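PDB 3ISM: CG4930 from Drosophila melanogaster, which inhibits the nuclease EndoG by forming a complex with it, and probably has ribonuclease inhibitor activity. Local coordinates for residues Lys34-Leu39 with Ser89-Glu94; Ile27-Pro32 with Trp71-Asp76. The protein carries 1 engineered substitution. One frame throughout, in Å; residues are numbered along the deposited sequence.

Both contacts belong to the first of the chain's two helical lobes, their centres about 11 Å apart. Along the chain the segments alternate: 27-32, then 34-39, then 71-76, then 89-94. Contact 1 sets helix 32-43 beside helix 81-102; contact 2 lays the loop that leads into helix 32-43 against the last turn of helix 52-75. Since helix 52-75 runs on into helix 81-102 after a short turn, the two contacts hold the N-terminal loop and helix to successive arms of one hairpin. They also meet directly, Asp-35 OD2 lying 2.8 Å from Gly-28 N in a probable hydrogen bond.

Contact 1 (Lys34-Leu39 with Ser89-Glu94); sequences KDYQKL and SQLLEE
Tyr-36 lies against Leu-91 and Glu-94, one helical turn apart on helix 81-102, and these three side chains make the tight part of the contact. CD1 of Leu-91 comes to 3.5 Å from Tyr-36 CB, close to where the phenol ring joins its chain. Further out, CE2 of the ring meets CG of Glu-94, also at 3.5 Å, the ring and the aliphatic part of this acidic side chain crossing at an oblique angle. With CG of Tyr-36 anti to the backbone N (chi1 170°), the ring points across to helix 81-102, and its OH goes past the Glu-94 backbone to a hydrogen bond with Asp-98. Replacing this tyrosine by an alanine is likely to open a gap beside CG of Glu-94 and CD1 of Leu-91 and to leave Asp-98 without its hydroxyl partner.

The other side is looser and more polar. Glu-94 turns at its second torsion (chi2 73°), which swings the carboxylate off the ring and over to the extended chain of exposed Gln-37. There NE2 of Gln-37 stands 3.3 Å from Glu-94 OE1, the two flat groups steeply turned to each other. The firmer partner of this carboxylate is Arg-94 of the CG8862 chain, which forms a salt bridge with OE2, so the outer edge of the helix pair takes part in the inhibitor complex.

The two segments run nearly parallel, 21° between their directions, with axes 10.4 Å apart at closest approach. Helix 52-75 packs against both, Phe-59 and Thr-62 touching Tyr-36 and Ile-70 touching Leu-91, so that the pair and helix 52-75 form three mutually packed helices of the Ku C-terminal-like domain.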
ATOM      1  N   LYS C  34     -24.261 -19.029 -26.299  1.00 29.67           N
ATOM      2  CA  LYS C  34     -24.050 -19.871 -25.103  1.00 29.86           C
ATOM      3  C   LYS C  34     -22.876 -20.853 -25.249  1.00 29.27           C
ATOM      4  O   LYS C  34     -22.027 -20.944 -24.364  1.00 29.40           O
ATOM      5  CB  LYS C  34     -25.343 -20.595 -24.705  1.00 29.47           C
ATOM      6  CG  LYS C  34     -25.157 -21.831 -23.819  1.00 30.78           C
ATOM      7  CD  LYS C  34     -26.474 -22.596 -23.641  1.00 30.94           C
ATOM      8  CE  LYS C  34     -26.227 -23.991 -23.076  1.00 32.89           C
ATOM      9  NZ  LYS C  34     -27.473 -24.590 -22.508  1.00 33.17           N
ATOM     10  N   ASP C  35     -22.824 -21.576 -26.370  1.00 29.26           N
ATOM     11  CA  ASP C  35     -21.672 -22.442 -26.683  1.00 28.49           C
ATOM     12  C   ASP C  35     -20.356 -21.658 -26.657  1.00 28.35           C
ATOM     13  O   ASP C  35     -19.353 -22.133 -26.120  1.00 27.69           O
ATOM     14  CB  ASP C  35     -21.838 -23.107 -28.055  1.00 28.77           C
ATOM     15  CG  ASP C  35     -22.974 -24.120 -28.093  1.00 28.92           C
ATOM     16  OD1 ASP C  35     -23.488 -24.514 -27.018  1.00 30.14           O
ATOM     17  OD2 ASP C  35     -23.344 -24.533 -29.209  1.00 28.36           O
ATOM     18  N   TYR C  36     -20.384 -20.452 -27.227  1.00 27.91           N
ATOM     19  CA  TYR C  36     -19.224 -19.573 -27.281  1.00 28.35           C
ATOM     20  C   TYR C  36     -18.783 -19.149 -25.874  1.00 28.81           C
ATOM     21  O   TYR C  36     -17.613 -19.266 -25.534  1.00 29.29           O
ATOM     22  CB  TYR C  36     -19.482 -18.326 -28.159  1.00 27.78           C
ATOM     23  CG  TYR C  36     -18.378 -17.290 -28.019  1.00 26.99           C
ATOM     24  CD1 TYR C  36     -17.190 -17.423 -28.720  1.00 25.51           C
ATOM     25  CD2 TYR C  36     -18.514 -16.201 -27.149  1.00 26.37           C
ATOM     26  CE1 TYR C  36     -16.158 -16.486 -28.579  1.00 25.85           C
ATOM     27  CE2 TYR C  36     -17.493 -15.266 -27.002  1.00 25.98           C
ATOM     28  CZ  TYR C  36     -16.317 -15.420 -27.722  1.00 26.16           C
ATOM     29  OH  TYR C  36     -15.291 -14.518 -27.573  1.00 25.74           O
ATOM     30  N   GLN C  37     -19.737 -18.686 -25.071  1.00 29.15           N
ATOM     31  CA  GLN C  37     -19.495 -18.264 -23.696  1.00 29.23           C
ATOM     32  C   GLN C  37     -18.950 -19.390 -22.809  1.00 29.42           C
ATOM     33  O   GLN C  37     -18.176 -19.125 -21.889  1.00 29.11           O
ATOM     34  CB  GLN C  37     -20.770 -17.660 -23.077  1.00 29.21           C
ATOM     35  CG  GLN C  37     -21.105 -16.243 -23.585  1.00 28.95           C
ATOM     36  CD  GLN C  37     -22.419 -15.678 -23.036  1.00 29.76           C
ATOM     37  OE1 GLN C  37     -23.419 -16.384 -22.928  1.00 29.89           O
ATOM     38  NE2 GLN C  37     -22.418 -14.388 -22.702  1.00 30.11           N
ATOM     39  N   LYS C  38     -19.347 -20.635 -23.082  1.00 29.08           N
ATOM     40  CA  LYS C  38     -18.908 -21.762 -22.248  1.00 28.87           C
ATOM     41  C   LYS C  38     -17.446 -22.068 -22.508  1.00 28.02           C
ATOM     42  O   LYS C  38     -16.700 -22.367 -21.579  1.00 28.05           O
ATOM     43  CB  LYS C  38     -19.770 -23.011 -22.475  1.00 28.87           C
ATOM     44  CG  LYS C  38     -19.546 -24.124 -21.443  1.00 30.09           C
ATOM     45  CD  LYS C  38     -20.240 -25.432 -21.853  1.00 30.13           C
ATOM     46  CE  LYS C  38     -19.731 -26.612 -21.032  1.00 32.09           C
ATOM     47  NZ  LYS C  38     -20.368 -27.896 -21.451  1.00 33.03           N
ATOM     48  N   LEU C  39     -17.044 -21.968 -23.774  1.00 27.13           N
ATOM     49  CA  LEU C  39     -15.654 -22.159 -24.164  1.00 26.65           C
ATOM     50  C   LEU C  39     -14.724 -21.096 -23.554  1.00 26.88           C
ATOM     51  O   LEU C  39     -13.676 -21.427 -23.019  1.00 26.20           O
ATOM     52  CB  LEU C  39     -15.525 -22.169 -25.688  1.00 26.33           C
ATOM     53  CG  LEU C  39     -16.224 -23.304 -26.447  1.00 25.04           C
ATOM     54  CD1 LEU C  39     -16.256 -22.977 -27.931  1.00 22.01           C
ATOM     55  CD2 LEU C  39     -15.557 -24.660 -26.163  1.00 23.01           C
ATOM     56  N   SER C  89     -25.562 -11.566 -35.047  1.00 30.36           N
ATOM     57  CA  SER C  89     -25.417 -10.269 -34.384  1.00 30.44           C
ATOM     58  C   SER C  89     -24.994 -10.427 -32.907  1.00 30.46           C
ATOM     59  O   SER C  89     -24.005  -9.835 -32.455  1.00 29.35           O
ATOM     60  CB  SER C  89     -26.745  -9.512 -34.513  1.00 30.70           C
ATOM     61  OG  SER C  89     -26.730  -8.285 -33.809  1.00 32.69           O
ATOM     62  N   GLN C  90     -25.735 -11.258 -32.174  1.00 30.40           N
ATOM     63  CA  GLN C  90     -25.436 -11.525 -30.769  1.00 30.77           C
ATOM     64  C   GLN C  90     -24.073 -12.177 -30.547  1.00 29.92           C
ATOM     65  O   GLN C  90     -23.343 -11.778 -29.650  1.00 30.53           O
ATOM     66  CB  GLN C  90     -26.528 -12.394 -30.150  1.00 30.65           C
ATOM     67  CG  GLN C  90     -27.878 -11.708 -30.027  1.00 31.61           C
ATOM     68  CD  GLN C  90     -28.895 -12.554 -29.289  1.00 32.84           C
ATOM     69  OE1 GLN C  90     -28.541 -13.341 -28.407  1.00 36.57           O
ATOM     70  NE2 GLN C  90     -30.176 -12.384 -29.629  1.00 34.58           N
ATOM     71  N   LEU C  91     -23.741 -13.186 -31.347  1.00 29.80           N
ATOM     72  CA  LEU C  91     -22.415 -13.825 -31.278  1.00 29.48           C
ATOM     73  C   LEU C  91     -21.307 -12.834 -31.656  1.00 29.04           C
ATOM     74  O   LEU C  91     -20.281 -12.765 -30.972  1.00 29.03           O
ATOM     75  CB  LEU C  91     -22.335 -15.101 -32.145  1.00 29.38           C
ATOM     76  CG  LEU C  91     -20.990 -15.876 -32.156  1.00 29.65           C
ATOM     77  CD1 LEU C  91     -20.552 -16.248 -30.761  1.00 25.24           C
ATOM     78  CD2 LEU C  91     -21.070 -17.127 -33.021  1.00 28.89           C
ATOM     79  N   LEU C  92     -21.525 -12.048 -32.708  1.00 28.26           N
ATOM     80  CA  LEU C  92     -20.525 -11.069 -33.135  1.00 28.56           C
ATOM     81  C   LEU C  92     -20.209 -10.066 -32.026  1.00 28.96           C
ATOM     82  O   LEU C  92     -19.044  -9.785 -31.750  1.00 28.59           O
ATOM     83  CB  LEU C  92     -20.967 -10.338 -34.406  1.00 28.80           C
ATOM     84  CG  LEU C  92     -19.992  -9.363 -35.079  1.00 29.70           C
ATOM     85  CD1 LEU C  92     -18.716 -10.074 -35.436  1.00 27.64           C
ATOM     86  CD2 LEU C  92     -20.635  -8.781 -36.334  1.00 28.72           C
ATOM     87  N   GLU C  93     -21.256  -9.539 -31.401  1.00 29.01           N
ATOM     88  CA  GLU C  93     -21.116  -8.612 -30.290  1.00 30.53           C
ATOM     89  C   GLU C  93     -20.335  -9.203 -29.103  1.00 29.95           C
ATOM     90  O   GLU C  93     -19.397  -8.593 -28.609  1.00 29.98           O
ATOM     91  CB  GLU C  93     -22.501  -8.164 -29.828  1.00 30.60           C
ATOM     92  CG  GLU C  93     -22.462  -6.997 -28.898  1.00 34.82           C
ATOM     93  CD  GLU C  93     -23.650  -6.057 -29.091  1.00 40.54           C
ATOM     94  OE1 GLU C  93     -24.736  -6.501 -29.570  1.00 40.18           O
ATOM     95  OE2 GLU C  93     -23.477  -4.865 -28.761  1.00 43.08           O
ATOM     96  N   GLU C  94     -20.738 -10.387 -28.647  1.00 30.03           N
ATOM     97  CA  GLU C  94     -20.021 -11.085 -27.574  1.00 29.96           C
ATOM     98  C   GLU C  94     -18.575 -11.379 -27.963  1.00 29.13           C
ATOM     99  O   GLU C  94     -17.643 -11.105 -27.191  1.00 28.72           O
ATOM    100  CB  GLU C  94     -20.735 -12.389 -27.213  1.00 30.49           C
ATOM    101  CG  GLU C  94     -20.147 -13.133 -26.015  1.00 32.75           C
ATOM    102  CD  GLU C  94     -20.442 -12.471 -24.682  1.00 35.87           C
ATOM    103  OE1 GLU C  94     -21.473 -11.780 -24.562  1.00 37.26           O
ATOM    104  OE2 GLU C  94     -19.646 -12.659 -23.742  1.00 37.30           O
TER

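Contact 2 (Ile27-Pro32 with Trp71-Asp76); sequences IGLVDP and WRLLFD
With CG anti to its own carbonyl carbon (chi1 -50°), Leu-29 sends both methyls across to helix 52-75; Leu-73 has the same kind of first torsion (chi1 -73°) and reaches back. The two leucines slide past one another in opposite directions, and CD2 of Leu-29 lies 4.0 Å from CD2 of Leu-73. The other methyl of Leu-73, CD1, stands 4.2 Å from CG of Pro-32, the first residue of helix 32-43.

Arg-72 closes the outer side. Its chain bends at the third torsion, and the guanidinium takes CD2 of Leu-29 over one face, while NH1 is 4.0 Å from Leu-29 CD1. This is van der Waals contact across the flat group, with no hydrogen bond joining the segments. Leu-29 is exposed overall, whereas Pro-32 and Leu-73 are buried, so the packing passes from the solvent-facing Leu-29 inward to the helix start. Helix 81-102 backs the inner end, where Asn-84, Lys-87 and Ala-88 touch Leu-73; Lys-87 NZ also hydrogen-bonds Leu-29 O.

Asp-31 is the N-cap residue and Pro-32 begins helix 32-43, a proline in the first turn being a familiar way to start a helix. The whole is an N-terminal loop laid over the end of a neighbouring helix in an all-helical domain.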
ATOM      1  N   ILE C  27     -19.115 -24.823 -31.721  1.00 28.64           N
ATOM      2  CA  ILE C  27     -20.167 -23.847 -31.528  1.00 28.27           C
ATOM      3  C   ILE C  27     -21.339 -24.224 -32.434  1.00 28.95           C
ATOM      4  O   ILE C  27     -21.254 -24.095 -33.654  1.00 28.79           O
ATOM      5  CB  ILE C  27     -19.680 -22.398 -31.797  1.00 28.26           C
ATOM      6  CG1 ILE C  27     -18.563 -22.021 -30.810  1.00 28.19           C
ATOM      7  CG2 ILE C  27     -20.851 -21.414 -31.703  1.00 26.95           C
ATOM      8  CD1 ILE C  27     -17.902 -20.660 -31.071  1.00 27.79           C
ATOM      9  N   GLY C  28     -22.414 -24.727 -31.833  1.00 29.35           N
ATOM     10  CA  GLY C  28     -23.600 -25.129 -32.594  1.00 30.47           C
ATOM     11  C   GLY C  28     -24.436 -23.935 -33.029  1.00 31.01           C
ATOM     12  O   GLY C  28     -24.324 -22.839 -32.463  1.00 31.30           O
ATOM     13  N   LEU C  29     -25.286 -24.151 -34.028  1.00 31.39           N
ATOM     14  CA  LEU C  29     -26.165 -23.103 -34.539  1.00 31.80           C
ATOM     15  C   LEU C  29     -27.455 -22.958 -33.724  1.00 31.93           C
ATOM     16  O   LEU C  29     -28.283 -22.090 -34.029  1.00 32.45           O
ATOM     17  CB  LEU C  29     -26.520 -23.369 -36.010  1.00 31.91           C
ATOM     18  CG  LEU C  29     -25.383 -23.666 -36.996  1.00 32.36           C
ATOM     19  CD1 LEU C  29     -25.939 -24.250 -38.293  1.00 32.30           C
ATOM     20  CD2 LEU C  29     -24.545 -22.437 -37.284  1.00 31.22           C
ATOM     21  N   VAL C  30     -27.632 -23.809 -32.712  1.00 31.46           N
ATOM     22  CA  VAL C  30     -28.848 -23.807 -31.887  1.00 31.08           C
ATOM     23  C   VAL C  30     -28.817 -22.656 -30.866  1.00 31.16           C
ATOM     24  O   VAL C  30     -29.708 -21.809 -30.867  1.00 30.93           O
ATOM     25  CB  VAL C  30     -29.100 -25.196 -31.204  1.00 31.07           C
ATOM     26  CG1 VAL C  30     -30.270 -25.130 -30.236  1.00 31.07           C
ATOM     27  CG2 VAL C  30     -29.351 -26.284 -32.252  1.00 29.47           C
ATOM     28  N   ASP C  31     -27.789 -22.630 -30.013  1.00 31.32           N
ATOM     29  CA  ASP C  31     -27.533 -21.487 -29.122  1.00 31.53           C
ATOM     30  C   ASP C  31     -26.058 -21.086 -29.182  1.00 31.39           C
ATOM     31  O   ASP C  31     -25.299 -21.371 -28.252  1.00 31.78           O
ATOM     32  CB  ASP C  31     -27.953 -21.802 -27.679  1.00 31.69           C
ATOM     33  CG  ASP C  31     -28.101 -20.545 -26.806  1.00 32.35           C
ATOM     34  OD1 ASP C  31     -27.645 -19.441 -27.196  1.00 33.18           O
ATOM     35  OD2 ASP C  31     -28.672 -20.669 -25.704  1.00 31.88           O
ATOM     36  N   PRO C  32     -25.657 -20.398 -30.267  1.00 31.25           N
ATOM     37  CA  PRO C  32     -24.252 -20.098 -30.567  1.00 31.01           C
ATOM     38  C   PRO C  32     -23.555 -19.311 -29.483  1.00 30.96           C
ATOM     39  O   PRO C  32     -22.428 -19.651 -29.106  1.00 30.90           O
ATOM     40  CB  PRO C  32     -24.326 -19.243 -31.840  1.00 31.00           C
ATOM     41  CG  PRO C  32     -25.655 -19.545 -32.432  1.00 31.48           C
ATOM     42  CD  PRO C  32     -26.566 -19.840 -31.285  1.00 31.03           C
ATOM     43  N   TRP C  71     -20.184 -16.382 -40.011  1.00 29.77           N
ATOM     44  CA  TRP C  71     -20.156 -16.362 -41.465  1.00 30.61           C
ATOM     45  C   TRP C  71     -21.249 -17.267 -42.031  1.00 30.27           C
ATOM     46  O   TRP C  71     -21.982 -16.876 -42.940  1.00 30.37           O
ATOM     47  CB  TRP C  71     -18.775 -16.797 -41.981  1.00 30.97           C
ATOM     48  CG  TRP C  71     -18.555 -16.480 -43.429  1.00 32.38           C
ATOM     49  CD1 TRP C  71     -18.963 -17.226 -44.506  1.00 32.94           C
ATOM     50  CD2 TRP C  71     -17.858 -15.346 -43.968  1.00 32.94           C
ATOM     51  NE1 TRP C  71     -18.576 -16.618 -45.673  1.00 33.47           N
ATOM     52  CE2 TRP C  71     -17.894 -15.466 -45.375  1.00 33.99           C
ATOM     53  CE3 TRP C  71     -17.206 -14.245 -43.398  1.00 33.85           C
ATOM     54  CZ2 TRP C  71     -17.299 -14.526 -46.224  1.00 33.72           C
ATOM     55  CZ3 TRP C  71     -16.620 -13.305 -44.243  1.00 33.38           C
ATOM     56  CH2 TRP C  71     -16.668 -13.455 -45.640  1.00 33.27           C
ATOM     57  N   ARG C  72     -21.363 -18.468 -41.477  1.00 29.79           N
ATOM     58  CA  ARG C  72     -22.426 -19.380 -41.875  1.00 29.69           C
ATOM     59  C   ARG C  72     -23.836 -18.869 -41.557  1.00 28.85           C
ATOM     60  O   ARG C  72     -24.730 -18.977 -42.388  1.00 27.95           O
ATOM     61  CB  ARG C  72     -22.179 -20.775 -41.293  1.00 30.42           C
ATOM     62  CG  ARG C  72     -20.955 -21.433 -41.923  1.00 32.59           C
ATOM     63  CD  ARG C  72     -20.830 -22.916 -41.615  1.00 38.20           C
ATOM     64  NE  ARG C  72     -20.504 -23.177 -40.217  1.00 41.53           N
ATOM     65  CZ  ARG C  72     -21.221 -23.974 -39.430  1.00 43.93           C
ATOM     66  NH1 ARG C  72     -22.299 -24.585 -39.915  1.00 44.59           N
ATOM     67  NH2 ARG C  72     -20.853 -24.176 -38.167  1.00 44.60           N
ATOM     68  N   LEU C  73     -24.024 -18.272 -40.380  1.00 28.19           N
ATOM     69  CA  LEU C  73     -25.351 -17.771 -40.002  1.00 28.02           C
ATOM     70  C   LEU C  73     -25.826 -16.684 -40.958  1.00 28.20           C
ATOM     71  O   LEU C  73     -27.009 -16.587 -41.253  1.00 27.84           O
ATOM     72  CB  LEU C  73     -25.363 -17.251 -38.562  1.00 27.33           C
ATOM     73  CG  LEU C  73     -25.305 -18.353 -37.496  1.00 26.84           C
ATOM     74  CD1 LEU C  73     -24.846 -17.776 -36.179  1.00 25.54           C
ATOM     75  CD2 LEU C  73     -26.638 -19.076 -37.344  1.00 25.54           C
ATOM     76  N   LEU C  74     -24.877 -15.894 -41.454  1.00 28.37           N
ATOM     77  CA  LEU C  74     -25.171 -14.780 -42.344  1.00 28.95           C
ATOM     78  C   LEU C  74     -25.331 -15.178 -43.811  1.00 29.56           C
ATOM     79  O   LEU C  74     -26.175 -14.613 -44.497  1.00 29.67           O
ATOM     80  CB  LEU C  74     -24.088 -13.705 -42.216  1.00 28.53           C
ATOM     81  CG  LEU C  74     -24.082 -12.900 -40.917  1.00 27.77           C
ATOM     82  CD1 LEU C  74     -22.813 -12.043 -40.789  1.00 26.53           C
ATOM     83  CD2 LEU C  74     -25.329 -12.037 -40.810  1.00 28.54           C
ATOM     84  N   PHE C  75     -24.552 -16.159 -44.279  1.00 30.15           N
ATOM     85  CA  PHE C  75     -24.453 -16.425 -45.717  1.00 30.93           C
ATOM     86  C   PHE C  75     -24.876 -17.814 -46.212  1.00 31.60           C
ATOM     87  O   PHE C  75     -25.078 -17.988 -47.412  1.00 31.69           O
ATOM     88  CB  PHE C  75     -23.029 -16.113 -46.228  1.00 30.80           C
ATOM     89  CG  PHE C  75     -22.524 -14.744 -45.831  1.00 30.51           C
ATOM     90  CD1 PHE C  75     -23.194 -13.596 -46.234  1.00 30.32           C
ATOM     91  CD2 PHE C  75     -21.381 -14.608 -45.056  1.00 29.54           C
ATOM     92  CE1 PHE C  75     -22.735 -12.338 -45.867  1.00 29.33           C
ATOM     93  CE2 PHE C  75     -20.921 -13.351 -44.674  1.00 28.30           C
ATOM     94  CZ  PHE C  75     -21.596 -12.221 -45.084  1.00 29.70           C
ATOM     95  N   ASP C  76     -24.992 -18.789 -45.309  1.00 32.43           N
ATOM     96  CA  ASP C  76     -25.333 -20.177 -45.673  1.00 33.36           C
ATOM     97  C   ASP C  76     -26.631 -20.381 -46.439  1.00 33.24           C
ATOM     98  O   ASP C  76     -26.759 -21.375 -47.151  1.00 33.73           O
ATOM     99  CB  ASP C  76     -25.367 -21.093 -44.441  1.00 33.74           C
ATOM    100  CG  ASP C  76     -24.113 -21.951 -44.308  1.00 36.90           C
ATOM    101  OD1 ASP C  76     -23.170 -21.759 -45.111  1.00 39.45           O
ATOM    102  OD2 ASP C  76     -24.073 -22.828 -43.402  1.00 39.60           O
TER